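Local coordinates for lactoylglutathione lyase (Pseudomonas aeruginosa, PDB 4MTR), which belongs to the glyoxalase/bleomycin resistance protein/dioxygenase superfamily and carries zinc ions in sites shared between its two subunits, at residues A[39-44]-A[54-59]. Residues are numbered along the deposited sequence; the frame is centred on the assembly and turned at random.
Sequences FTLAFV and ALELTH. With ZN (zinc ion), chain E.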
# COMPACT_ATOMS: atom_id res chain seq x y z
N PHE A 39 5.68 -0.44 20.45
CA PHE A 39 5.04 0.08 19.22
C PHE A 39 3.55 0.21 19.41
O PHE A 39 2.96 -0.44 20.29
CB PHE A 39 5.41 -0.78 17.97
CG PHE A 39 4.70 -2.12 17.87
CD1 PHE A 39 3.54 -2.26 17.13
CD2 PHE A 39 5.20 -3.24 18.53
CE1 PHE A 39 2.90 -3.51 17.03
CE2 PHE A 39 4.57 -4.48 18.41
CZ PHE A 39 3.42 -4.60 17.69
N THR A 40 2.94 1.01 18.57
CA THR A 40 1.50 1.23 18.53
C THR A 40 1.09 1.11 17.06
O THR A 40 1.85 1.51 16.16
CB THR A 40 1.16 2.66 19.05
OG1 THR A 40 1.71 2.84 20.35
CG2 THR A 40 -0.37 2.96 19.05
N LEU A 41 -0.11 0.60 16.84
CA LEU A 41 -0.71 0.44 15.54
C LEU A 41 -1.99 1.23 15.52
O LEU A 41 -2.73 1.24 16.52
CB LEU A 41 -1.12 -1.04 15.29
CG LEU A 41 -0.10 -2.14 15.41
CD1 LEU A 41 -0.72 -3.46 15.00
CD2 LEU A 41 1.10 -1.89 14.49
N ALA A 42 -2.34 1.76 14.36
CA ALA A 42 -3.63 2.38 14.14
C ALA A 42 -4.06 1.95 12.75
O ALA A 42 -3.24 1.92 11.84
CB ALA A 42 -3.54 3.91 14.24
N PHE A 43 -5.30 1.49 12.61
CA PHE A 43 -5.86 1.16 11.33
C PHE A 43 -6.84 2.27 11.03
O PHE A 43 -7.70 2.59 11.87
CB PHE A 43 -6.56 -0.20 11.33
CG PHE A 43 -5.59 -1.37 11.44
CD1 PHE A 43 -5.01 -1.71 12.67
CD2 PHE A 43 -5.25 -2.12 10.33
CE1 PHE A 43 -4.12 -2.79 12.77
CE2 PHE A 43 -4.37 -3.20 10.43
CZ PHE A 43 -3.79 -3.52 11.65
N VAL A 44 -6.73 2.85 9.82
CA VAL A 44 -7.63 3.90 9.37
C VAL A 44 -8.23 3.51 8.06
O VAL A 44 -7.60 2.81 7.26
CB VAL A 44 -6.95 5.31 9.31
CG1 VAL A 44 -6.62 5.83 10.70
CG2 VAL A 44 -5.70 5.32 8.40
N ALA A 54 -7.90 -1.22 4.21
CA ALA A 54 -7.58 -0.16 5.16
C ALA A 54 -6.12 0.22 5.03
O ALA A 54 -5.39 -0.28 4.15
CB ALA A 54 -7.88 -0.62 6.59
N LEU A 55 -5.71 1.16 5.85
CA LEU A 55 -4.33 1.61 5.91
C LEU A 55 -3.86 1.42 7.35
O LEU A 55 -4.51 1.92 8.27
CB LEU A 55 -4.21 3.09 5.48
CG LEU A 55 -2.81 3.72 5.66
CD1 LEU A 55 -1.74 3.00 4.76
CD2 LEU A 55 -2.85 5.24 5.41
N GLU A 56 -2.78 0.67 7.54
CA GLU A 56 -2.24 0.44 8.87
C GLU A 56 -1.08 1.39 9.11
O GLU A 56 -0.14 1.47 8.32
CB GLU A 56 -1.76 -1.01 9.00
CG GLU A 56 -1.18 -1.35 10.37
CD GLU A 56 -0.62 -2.77 10.46
OE1 GLU A 56 -0.53 -3.44 9.41
OE2 GLU A 56 -0.33 -3.23 11.59
N LEU A 57 -1.11 2.06 10.21
CA LEU A 57 -0.04 2.98 10.58
C LEU A 57 0.68 2.45 11.79
O LEU A 57 0.02 2.15 12.79
CB LEU A 57 -0.66 4.33 10.93
CG LEU A 57 -1.40 5.02 9.78
CD1 LEU A 57 -2.06 6.26 10.27
CD2 LEU A 57 -0.43 5.35 8.59
N THR A 58 2.01 2.37 11.73
CA THR A 58 2.81 1.87 12.85
C THR A 58 3.78 2.94 13.35
O THR A 58 4.47 3.54 12.56
CB THR A 58 3.64 0.63 12.41
OG1 THR A 58 2.75 -0.40 11.99
CG2 THR A 58 4.55 0.09 13.50
N HIS A 59 3.87 3.10 14.67
CA HIS A 59 4.89 3.95 15.23
C HIS A 59 5.70 3.13 16.21
O HIS A 59 5.12 2.56 17.13
CB HIS A 59 4.31 5.20 15.92
CG HIS A 59 5.43 6.02 16.50
ND1 HIS A 59 6.47 6.45 15.71
CD2 HIS A 59 5.72 6.27 17.79
CE1 HIS A 59 7.34 7.00 16.53
NE2 HIS A 59 6.92 6.93 17.80
ZN ZN E . -0.51 -5.54 8.67
O HOH W 1 -0.44 -5.99 10.54
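OE1 of E56 binds the zinc ion at 2.2 Å, while the ring of F43 packs alongside the glutamate chain. OE2 of E56 does not bind the metal and accepts a weak bond of 3.0 Å from the water, which is itself a zinc ligand. The glutamate chain is extended, with CG anti to the backbone N (chi1 -180°), and runs beside F43 in the same direction. Its CG sits over one face of the F43 ring, offset toward the rim, 3.9 Å from the centroid in a CH-pi contact. Ring and carboxylate planes lie only 19° apart, and the nearly parallel ring probably limits rotation of the carboxylate about the CG-CD bond. L41 closes in from the next position on this face of the sheet. Its CD1 comes within 3.4 Å of OE2 of E56, while CD2 packs against OG1 of T58 at 3.3 Å. R30 makes a cation-pi contact with the F43 ring.

The backbones pair as antiparallel strands with an angle of 161° between them. T40, A42 and V44 form hydrogen-bonded pairs with H59, L57 and L55. The shortest of the six backbone hydrogen bonds runs from N of L57 to O of A42, 2.7 Å. The side chains of these six residues lie on the other face, where V44 CG2 meets L55 CB at 4.0 Å. Helix 13-22 packs on that face, touching V44, L55 and L57. Zinc coordination is completed by H5 and by H74 and E122 of the second subunit, which places the site at the subunit interface in this protein. The hairpin thus presents a metal ligand from a mixed four-stranded sheet, consistent with the paired beta-alpha-beta-beta-beta modules of the glyoxalase fold.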